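Local coordinates for protein glucose-6-phosphate 1-dehydrogenase (Kluyveromyces lactis, PDB 7E6I) that oxidises glucose 6-phosphate to 6-phosphogluconolactone with NADP as acceptor, the first step of the oxidative pentose-phosphate pathway, at residues A[245-250]-A[275-280]; A[236-241]-A[444-449]. One frame throughout, in Å; residues are numbered along the deposited sequence.

Contact 1 of 2, residues A[245-250]-A[275-280]; sequences HLLQVL and KAFSPI. With BG6 (6-O-phosphono-beta-D-glucopyranose), chain B.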
ATOM      1  N   HIS A 245      -4.957  -0.486   0.356  1.00 23.03           N
ATOM      2  CA  HIS A 245      -4.185   0.701  -0.018  1.00 24.66           C
ATOM      3  C   HIS A 245      -4.944   1.992   0.255  1.00 25.48           C
ATOM      4  O   HIS A 245      -4.471   2.868   0.992  1.00 23.27           O
ATOM      5  CB  HIS A 245      -3.805   0.645  -1.497  1.00 26.94           C
ATOM      6  CG  HIS A 245      -3.062  -0.593  -1.880  1.00 31.55           C
ATOM      7  ND1 HIS A 245      -2.145  -1.197  -1.044  1.00 32.05           N
ATOM      8  CD2 HIS A 245      -3.110  -1.349  -3.000  1.00 29.58           C
ATOM      9  CE1 HIS A 245      -1.648  -2.263  -1.643  1.00 31.03           C
ATOM     10  NE2 HIS A 245      -2.220  -2.381  -2.828  1.00 32.29           N
ATOM     11  N   LEU A 246      -6.123   2.146  -0.359  1.00 23.83           N
ATOM     12  CA  LEU A 246      -6.834   3.416  -0.243  1.00 22.53           C
ATOM     13  C   LEU A 246      -7.273   3.678   1.196  1.00 22.32           C
ATOM     14  O   LEU A 246      -7.220   4.823   1.668  1.00 20.33           O
ATOM     15  CB  LEU A 246      -8.027   3.428  -1.204  1.00 23.55           C
ATOM     16  CG  LEU A 246      -7.692   3.377  -2.713  1.00 24.88           C
ATOM     17  CD1 LEU A 246      -8.803   3.986  -3.557  1.00 23.01           C
ATOM     18  CD2 LEU A 246      -6.344   4.076  -3.008  1.00 23.56           C
ATOM     19  N   LEU A 247      -7.713   2.639   1.912  1.00 19.95           N
ATOM     20  CA  LEU A 247      -8.088   2.832   3.308  1.00 22.01           C
ATOM     21  C   LEU A 247      -6.893   3.289   4.135  1.00 21.16           C
ATOM     22  O   LEU A 247      -7.028   4.153   5.009  1.00 17.31           O
ATOM     23  CB  LEU A 247      -8.682   1.551   3.886  1.00 22.40           C
ATOM     24  CG  LEU A 247      -9.224   1.692   5.313  1.00 23.34           C
ATOM     25  CD1 LEU A 247     -10.240   2.840   5.379  1.00 23.13           C
ATOM     26  CD2 LEU A 247      -9.851   0.386   5.804  1.00 21.93           C
ATOM     27  N   GLN A 248      -5.715   2.734   3.858  1.00 20.06           N
ATOM     28  CA  GLN A 248      -4.504   3.166   4.549  1.00 22.39           C
ATOM     29  C   GLN A 248      -4.281   4.664   4.377  1.00 21.57           C
ATOM     30  O   GLN A 248      -4.111   5.394   5.360  1.00 20.03           O
ATOM     31  CB  GLN A 248      -3.296   2.390   4.021  1.00 22.16           C
ATOM     32  CG  GLN A 248      -3.128   0.996   4.604  1.00 25.23           C
ATOM     33  CD  GLN A 248      -2.869   1.013   6.103  1.00 25.34           C
ATOM     34  OE1 GLN A 248      -2.497   2.036   6.670  1.00 27.64           O
ATOM     35  NE2 GLN A 248      -3.065  -0.123   6.749  1.00 25.36           N
ATOM     36  N   VAL A 249      -4.280   5.135   3.124  1.00 17.58           N
ATOM     37  CA  VAL A 249      -4.125   6.560   2.846  1.00 19.38           C
ATOM     38  C   VAL A 249      -5.144   7.377   3.630  1.00 20.72           C
ATOM     39  O   VAL A 249      -4.805   8.376   4.272  1.00 20.73           O
ATOM     40  CB  VAL A 249      -4.253   6.819   1.336  1.00 21.20           C
ATOM     41  CG1 VAL A 249      -4.374   8.324   1.069  1.00 19.65           C
ATOM     42  CG2 VAL A 249      -3.084   6.196   0.590  1.00 19.19           C
ATOM     43  N   LEU A 250      -6.416   6.978   3.565  1.00 21.44           N
ATOM     44  CA  LEU A 250      -7.479   7.759   4.194  1.00 19.63           C
ATOM     45  C   LEU A 250      -7.248   7.846   5.687  1.00 18.97           C
ATOM     46  O   LEU A 250      -7.464   8.887   6.321  1.00 18.50           O
ATOM     47  CB  LEU A 250      -8.833   7.110   3.896  1.00 22.93           C
ATOM     48  CG  LEU A 250     -10.067   7.711   4.562  1.00 22.43           C
ATOM     49  CD1 LEU A 250     -10.218   9.193   4.143  1.00 19.89           C
ATOM     50  CD2 LEU A 250     -11.315   6.894   4.206  1.00 21.00           C
ATOM     51  N   LYS A 275     -11.931   2.909  14.159  1.00 27.93           N
ATOM     52  CA  LYS A 275     -13.075   2.573  14.997  1.00 30.14           C
ATOM     53  C   LYS A 275     -14.164   3.640  14.974  1.00 31.83           C
ATOM     54  O   LYS A 275     -15.300   3.351  15.368  1.00 35.16           O
ATOM     55  CB  LYS A 275     -12.618   2.341  16.434  1.00 31.46           C
ATOM     56  CG  LYS A 275     -11.678   1.156  16.584  1.00 32.58           C
ATOM     57  CD  LYS A 275     -11.492   0.793  18.039  1.00 32.93           C
ATOM     58  CE  LYS A 275     -10.414  -0.237  18.197  1.00 38.73           C
ATOM     59  NZ  LYS A 275     -10.395  -0.811  19.572  1.00 48.49           N
ATOM     60  N   ALA A 276     -13.852   4.863  14.550  1.00 26.64           N
ATOM     61  CA  ALA A 276     -14.859   5.912  14.506  1.00 26.92           C
ATOM     62  C   ALA A 276     -15.633   5.938  13.200  1.00 28.76           C
ATOM     63  O   ALA A 276     -16.613   6.688  13.093  1.00 32.73           O
ATOM     64  CB  ALA A 276     -14.212   7.282  14.734  1.00 25.93           C
ATOM     65  N   PHE A 277     -15.218   5.161  12.207  1.00 27.85           N
ATOM     66  CA  PHE A 277     -15.961   5.082  10.959  1.00 28.44           C
ATOM     67  C   PHE A 277     -17.364   4.555  11.230  1.00 31.85           C
ATOM     68  O   PHE A 277     -17.535   3.547  11.922  1.00 33.76           O
ATOM     69  CB  PHE A 277     -15.241   4.150   9.980  1.00 26.62           C
ATOM     70  CG  PHE A 277     -14.184   4.815   9.154  1.00 26.53           C
ATOM     71  CD1 PHE A 277     -13.021   5.301   9.744  1.00 25.21           C
ATOM     72  CD2 PHE A 277     -14.331   4.925   7.777  1.00 27.44           C
ATOM     73  CE1 PHE A 277     -12.048   5.888   8.984  1.00 22.15           C
ATOM     74  CE2 PHE A 277     -13.356   5.523   7.009  1.00 22.13           C
ATOM     75  CZ  PHE A 277     -12.215   6.001   7.610  1.00 21.88           C
ATOM     76  N   SER A 278     -18.370   5.219  10.679  1.00 30.05           N
ATOM     77  CA  SER A 278     -19.699   4.643  10.723  1.00 30.91           C
ATOM     78  C   SER A 278     -19.738   3.432   9.796  1.00 33.34           C
ATOM     79  O   SER A 278     -18.884   3.300   8.921  1.00 32.20           O
ATOM     80  CB  SER A 278     -20.730   5.677  10.292  1.00 27.75           C
ATOM     81  OG  SER A 278     -20.880   6.658  11.320  1.00 34.18           O
ATOM     82  N   PRO A 279     -20.700   2.525   9.971  1.00 32.67           N
ATOM     83  CA  PRO A 279     -20.841   1.430   9.002  1.00 32.53           C
ATOM     84  C   PRO A 279     -21.152   1.977   7.618  1.00 32.84           C
ATOM     85  O   PRO A 279     -21.857   2.980   7.471  1.00 30.77           O
ATOM     86  CB  PRO A 279     -22.016   0.610   9.548  1.00 31.57           C
ATOM     87  CG  PRO A 279     -22.139   0.989  10.985  1.00 27.91           C
ATOM     88  CD  PRO A 279     -21.670   2.413  11.075  1.00 32.77           C
ATOM     89  N   ILE A 280     -20.618   1.307   6.595  1.00 28.95           N
ATOM     90  CA  ILE A 280     -20.884   1.722   5.226  1.00 29.39           C
ATOM     91  C   ILE A 280     -22.366   1.572   4.924  1.00 35.10           C
ATOM     92  O   ILE A 280     -22.972   0.515   5.161  1.00 33.32           O
ATOM     93  CB  ILE A 280     -20.033   0.896   4.253  1.00 32.20           C
ATOM     94  CG1 ILE A 280     -18.547   1.045   4.598  1.00 27.79           C
ATOM     95  CG2 ILE A 280     -20.350   1.268   2.808  1.00 27.16           C
ATOM     96  CD1 ILE A 280     -17.668   0.050   3.926  1.00 26.30           C
TER
HETATM   97  C1  BG6 B 501      -2.072  -4.365  -6.016  1.00 39.80           C
HETATM   98  C2  BG6 B 501      -3.365  -4.712  -6.753  1.00 38.13           C
HETATM   99  O1  BG6 B 501      -2.169  -4.492  -4.654  1.00 37.90           O
HETATM  100  O5  BG6 B 501      -1.718  -2.934  -6.298  1.00 41.80           O
HETATM  101  C3  BG6 B 501      -3.248  -4.449  -8.214  1.00 36.83           C
HETATM  102  O2  BG6 B 501      -3.736  -6.081  -6.539  1.00 35.89           O
HETATM  103  C4  BG6 B 501      -2.913  -3.019  -8.480  1.00 39.08           C
HETATM  104  O3  BG6 B 501      -4.509  -4.732  -8.879  1.00 36.64           O
HETATM  105  C5  BG6 B 501      -1.634  -2.621  -7.742  1.00 41.46           C
HETATM  106  O4  BG6 B 501      -2.768  -2.839  -9.895  1.00 41.67           O
HETATM  107  C6  BG6 B 501      -1.333  -1.150  -7.826  1.00 43.35           C
HETATM  108  O6  BG6 B 501      -0.144  -0.909  -7.097  1.00 45.33           O
HETATM  109  P   BG6 B 501       0.857   0.310  -7.618  1.00 49.16           P
HETATM  110  O1P BG6 B 501      -0.093   1.491  -7.688  1.00 40.50           O
HETATM  111  O2P BG6 B 501       1.424  -0.071  -8.960  1.00 42.76           O
HETATM  112  O3P BG6 B 501       2.026   0.570  -6.670  1.00 36.04           O
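His245 NE2 meets O1 of the bound glucose 6-phosphate at 2.8 Å, in a hydrogen bond of 165° that lies near the plane of the imidazole. O1 is the hydroxyl on C1, the carbon oxidised in the reaction. His245 is probably the proton acceptor, as in related enzymes. The other ring nitrogen, ND1, is hydrogen-bonded to Asp182 OD1, while the Tyr184 ring stacks on the imidazole. The ring is thus fixed in its rotation by bonds at both nitrogens. Replacing His245 with an alanine would probably leave the sugar O1 and Asp182 each without this nitrogen partner, and Tyr184 without the ring it stacks on.

Helix 236-254 carries this histidine in the C-terminal domain, where helices pack on a large mixed beta sheet. Further along the helix, Leu250 points to the chain just after helix 263-276, and the end of Leu247 comes near it. Here the chemistry is purely apolar. Leu250 CD2 reaches the rim of the Phe277 ring near its plane, 3.6 Å from Phe277 CZ. It is almost as near to CE2, so the methyl touches one edge bond of the ring. The CG of Leu250 stands anti to the backbone N (chi1 175°), which carries this methyl out to the ring. Leu247 CD1 comes to Phe277 CZ at 4.3 Å, a looser and oblique touch. Phe277 also rests on Leu442 of helix 433-451, and Leu247 on Phe443 of that helix. Leu250 in turn lies on Ile333 and Met335 of strand 333-338.

Contact 2 of 2, residues A[236-241]-A[444-449]; sequences GIIRDV and TPLLNY. With BG6 (6-O-phosphono-beta-D-glucopyranose), chain B.
Leu447 meets Arg239 and Ile238 across segments 236-241 and 444-449, which are roughly antiparallel at 152°. The axes of these segments come within 10.9 Å, and no hydrogen bond joins the two.

Leu447 has the most surface buried. Its CD1 lies over one face of the Arg239 guanidinium, displaced toward the rim of that flat group. The same methyl touches the aliphatic part of the arginine, with Leu447 CD1 3.7 Å from Arg239 CG. The CG of Leu447 is anti to the carbonyl carbon (chi1 -73°), and both its methyls reach across to helix 236-254. Arg239 is extended from CG to NE, which brings its guanidinium past the leucine. The polar rim is held by other groups: NE bonds to the carbonyl of His157, and NH1 forms a salt bridge with Glu451 and a bond to the Ile235 carbonyl. These bonds fix the plane on which the methyl rests.

Ile238 provides the apolar half. The Ile238 and Leu447 side chains pass in opposite directions, with Ile238 CG2 4.2 Å from Leu447 CD2. Ile238 and Leu446 cross at about a right angle, where Ile238 CD1 is 4.1 Å from Leu446 CD2. Ile238 and Leu446 both also touch Ile319 of strand 316-321.

The next residue after Arg239, Asp240, turns to the sugar. OD1 takes a hydrogen bond from the sugar O2, and OD2 takes one from O3. The two oxygens thus face neighbouring hydroxyls, though the modelled lengths are too short to trust. The whole is a helix pair packed on the mixed sheet of the C-terminal domain, and helix 236-254 contributes Asp240 to the glucose 6-phosphate pocket.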
ATOM      1  N   GLY A 236     -12.400  -8.542  -6.943  1.00 33.59           N
ATOM      2  CA  GLY A 236     -13.081  -7.278  -7.136  1.00 30.84           C
ATOM      3  C   GLY A 236     -12.238  -6.090  -6.693  1.00 32.45           C
ATOM      4  O   GLY A 236     -11.290  -6.213  -5.921  1.00 30.57           O
ATOM      5  N   ILE A 237     -12.613  -4.905  -7.189  1.00 28.59           N
ATOM      6  CA  ILE A 237     -11.752  -3.737  -7.015  1.00 26.21           C
ATOM      7  C   ILE A 237     -11.721  -3.310  -5.562  1.00 27.80           C
ATOM      8  O   ILE A 237     -10.706  -2.789  -5.077  1.00 25.52           O
ATOM      9  CB  ILE A 237     -12.206  -2.580  -7.933  1.00 28.35           C
ATOM     10  CG1 ILE A 237     -11.104  -1.535  -8.071  1.00 27.91           C
ATOM     11  CG2 ILE A 237     -13.466  -1.908  -7.416  1.00 26.11           C
ATOM     12  CD1 ILE A 237      -9.872  -2.056  -8.736  1.00 27.65           C
ATOM     13  N   ILE A 238     -12.818  -3.537  -4.840  1.00 27.92           N
ATOM     14  CA  ILE A 238     -12.898  -3.097  -3.461  1.00 28.62           C
ATOM     15  C   ILE A 238     -11.885  -3.851  -2.618  1.00 27.34           C
ATOM     16  O   ILE A 238     -11.076  -3.245  -1.909  1.00 29.73           O
ATOM     17  CB  ILE A 238     -14.332  -3.253  -2.932  1.00 29.88           C
ATOM     18  CG1 ILE A 238     -15.269  -2.404  -3.793  1.00 29.08           C
ATOM     19  CG2 ILE A 238     -14.410  -2.828  -1.483  1.00 29.56           C
ATOM     20  CD1 ILE A 238     -16.707  -2.594  -3.497  1.00 27.72           C
ATOM     21  N   ARG A 239     -11.886  -5.175  -2.716  1.00 28.86           N
ATOM     22  CA  ARG A 239     -10.872  -5.972  -2.035  1.00 29.39           C
ATOM     23  C   ARG A 239      -9.484  -5.687  -2.570  1.00 27.63           C
ATOM     24  O   ARG A 239      -8.504  -5.766  -1.824  1.00 26.90           O
ATOM     25  CB  ARG A 239     -11.157  -7.462  -2.214  1.00 33.78           C
ATOM     26  CG  ARG A 239     -12.000  -8.081  -1.155  1.00 36.07           C
ATOM     27  CD  ARG A 239     -11.847  -9.584  -1.169  1.00 31.37           C
ATOM     28  NE  ARG A 239     -12.989 -10.193  -0.509  1.00 32.66           N
ATOM     29  CZ  ARG A 239     -14.149 -10.418  -1.109  1.00 37.24           C
ATOM     30  NH1 ARG A 239     -14.303 -10.088  -2.388  1.00 37.96           N
ATOM     31  NH2 ARG A 239     -15.150 -10.980  -0.440  1.00 38.47           N
ATOM     32  N   ASP A 240      -9.368  -5.403  -3.865  1.00 26.18           N
ATOM     33  CA  ASP A 240      -8.045  -5.349  -4.472  1.00 29.44           C
ATOM     34  C   ASP A 240      -7.235  -4.165  -3.954  1.00 27.79           C
ATOM     35  O   ASP A 240      -6.044  -4.312  -3.670  1.00 27.95           O
ATOM     36  CB  ASP A 240      -8.148  -5.302  -5.998  1.00 30.24           C
ATOM     37  CG  ASP A 240      -6.806  -5.619  -6.676  1.00 33.56           C
ATOM     38  OD1 ASP A 240      -6.045  -6.475  -6.156  1.00 34.99           O
ATOM     39  OD2 ASP A 240      -6.505  -5.009  -7.722  1.00 34.91           O
ATOM     40  N   VAL A 241      -7.848  -2.980  -3.838  1.00 27.73           N
ATOM     41  CA  VAL A 241      -7.086  -1.772  -3.512  1.00 27.20           C
ATOM     42  C   VAL A 241      -7.792  -0.868  -2.508  1.00 25.07           C
ATOM     43  O   VAL A 241      -7.153  -0.014  -1.891  1.00 24.50           O
ATOM     44  CB  VAL A 241      -6.754  -0.959  -4.776  1.00 27.81           C
ATOM     45  CG1 VAL A 241      -5.995  -1.823  -5.802  1.00 30.60           C
ATOM     46  CG2 VAL A 241      -8.022  -0.330  -5.372  1.00 26.20           C
ATOM     47  N   THR A 444     -16.452  -5.973   5.414  1.00 33.55           N
ATOM     48  CA  THR A 444     -17.093  -7.263   5.181  1.00 34.13           C
ATOM     49  C   THR A 444     -18.587  -7.131   4.911  1.00 33.78           C
ATOM     50  O   THR A 444     -19.068  -7.740   3.939  1.00 34.34           O
ATOM     51  CB  THR A 444     -16.807  -8.205   6.353  1.00 36.37           C
ATOM     52  OG1 THR A 444     -15.443  -8.647   6.277  1.00 33.86           O
ATOM     53  CG2 THR A 444     -17.741  -9.405   6.296  1.00 34.40           C
ATOM     54  N   PRO A 445     -19.367  -6.357   5.672  1.00 34.97           N
ATOM     55  CA  PRO A 445     -20.798  -6.248   5.337  1.00 32.31           C
ATOM     56  C   PRO A 445     -21.046  -5.745   3.924  1.00 34.05           C
ATOM     57  O   PRO A 445     -21.911  -6.284   3.230  1.00 37.76           O
ATOM     58  CB  PRO A 445     -21.332  -5.281   6.399  1.00 32.74           C
ATOM     59  CG  PRO A 445     -20.370  -5.392   7.532  1.00 33.26           C
ATOM     60  CD  PRO A 445     -19.033  -5.548   6.861  1.00 35.05           C
ATOM     61  N   LEU A 446     -20.308  -4.734   3.464  1.00 35.41           N
ATOM     62  CA  LEU A 446     -20.477  -4.315   2.078  1.00 33.66           C
ATOM     63  C   LEU A 446     -20.151  -5.457   1.126  1.00 36.02           C
ATOM     64  O   LEU A 446     -20.883  -5.696   0.157  1.00 35.52           O
ATOM     65  CB  LEU A 446     -19.600  -3.107   1.773  1.00 28.51           C
ATOM     66  CG  LEU A 446     -19.589  -2.721   0.288  1.00 28.68           C
ATOM     67  CD1 LEU A 446     -20.987  -2.351  -0.183  1.00 33.09           C
ATOM     68  CD2 LEU A 446     -18.631  -1.575   0.001  1.00 28.65           C
ATOM     69  N   LEU A 447     -19.066  -6.190   1.399  1.00 34.29           N
ATOM     70  CA  LEU A 447     -18.644  -7.248   0.484  1.00 36.75           C
ATOM     71  C   LEU A 447     -19.622  -8.419   0.485  1.00 38.35           C
ATOM     72  O   LEU A 447     -19.890  -9.008  -0.569  1.00 38.37           O
ATOM     73  CB  LEU A 447     -17.242  -7.719   0.850  1.00 35.77           C
ATOM     74  CG  LEU A 447     -16.108  -6.756   0.498  1.00 33.35           C
ATOM     75  CD1 LEU A 447     -14.800  -7.245   1.113  1.00 29.28           C
ATOM     76  CD2 LEU A 447     -15.993  -6.661  -0.998  1.00 34.66           C
ATOM     77  N   ASN A 448     -20.146  -8.780   1.663  1.00 37.05           N
ATOM     78  CA  ASN A 448     -21.194  -9.793   1.742  1.00 37.08           C
ATOM     79  C   ASN A 448     -22.424  -9.374   0.945  1.00 40.91           C
ATOM     80  O   ASN A 448     -23.035 -10.194   0.247  1.00 38.93           O
ATOM     81  CB  ASN A 448     -21.594 -10.033   3.199  1.00 37.48           C
ATOM     82  CG  ASN A 448     -20.550 -10.797   3.973  1.00 39.47           C
ATOM     83  OD1 ASN A 448     -19.622 -11.381   3.392  1.00 38.81           O
ATOM     84  ND2 ASN A 448     -20.694 -10.802   5.304  1.00 38.97           N
ATOM     85  N   TYR A 449     -22.817  -8.105   1.058  1.00 37.09           N
ATOM     86  CA  TYR A 449     -24.007  -7.642   0.361  1.00 38.70           C
ATOM     87  C   TYR A 449     -23.810  -7.693  -1.150  1.00 41.52           C
ATOM     88  O   TYR A 449     -24.670  -8.201  -1.875  1.00 46.64           O
ATOM     89  CB  TYR A 449     -24.366  -6.239   0.851  1.00 38.71           C
ATOM     90  CG  TYR A 449     -25.224  -5.437  -0.092  1.00 41.55           C
ATOM     91  CD1 TYR A 449     -26.595  -5.651  -0.177  1.00 42.74           C
ATOM     92  CD2 TYR A 449     -24.666  -4.450  -0.883  1.00 40.85           C
ATOM     93  CE1 TYR A 449     -27.380  -4.916  -1.039  1.00 42.92           C
ATOM     94  CE2 TYR A 449     -25.437  -3.709  -1.744  1.00 43.19           C
ATOM     95  CZ  TYR A 449     -26.791  -3.945  -1.822  1.00 46.01           C
ATOM     96  OH  TYR A 449     -27.543  -3.193  -2.689  1.00 47.40           O
TER
HETATM   97  C1  BG6 B 501      -2.072  -4.365  -6.016  1.00 39.80           C
HETATM   98  C2  BG6 B 501      -3.365  -4.712  -6.753  1.00 38.13           C
HETATM   99  O1  BG6 B 501      -2.169  -4.492  -4.654  1.00 37.90           O
HETATM  100  O5  BG6 B 501      -1.718  -2.934  -6.298  1.00 41.80           O
HETATM  101  C3  BG6 B 501      -3.248  -4.449  -8.214  1.00 36.83           C
HETATM  102  O2  BG6 B 501      -3.736  -6.081  -6.539  1.00 35.89           O
HETATM  103  C4  BG6 B 501      -2.913  -3.019  -8.480  1.00 39.08           C
HETATM  104  O3  BG6 B 501      -4.509  -4.732  -8.879  1.00 36.64           O
HETATM  105  C5  BG6 B 501      -1.634  -2.621  -7.742  1.00 41.46           C
HETATM  106  O4  BG6 B 501      -2.768  -2.839  -9.895  1.00 41.67           O
HETATM  107  C6  BG6 B 501      -1.333  -1.150  -7.826  1.00 43.35           C
HETATM  108  O6  BG6 B 501      -0.144  -0.909  -7.097  1.00 45.33           O
HETATM  109  P   BG6 B 501       0.857   0.310  -7.618  1.00 49.16           P
HETATM  110  O1P BG6 B 501      -0.093   1.491  -7.688  1.00 40.50           O
HETATM  111  O2P BG6 B 501       1.424  -0.071  -8.960  1.00 42.76           O
HETATM  112  O3P BG6 B 501       2.026   0.570  -6.670  1.00 36.04           O

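In the fold
Both contacts are buried, and both use helix 236-254. Contact 2 uses residues 236-241 and contact 1 residues 245-250, further along. They are joined along the helix by a probable backbone hydrogen bond, Leu246 N to Val241 O at 2.8 Å. Ile280 also packs against Leu446. Contact 1 is nested within the chain loop closed by contact 2. Each pairs apolar packing with a pocket residue that grips the sugar. Their chemistry differs, since contact 1 is wholly apolar between its segments and contact 2 includes a partly exposed arginine. At the sugar, contact 1 serves the reacting C1 end, whereas contact 2 holds the O2 and O3 hydroxyls.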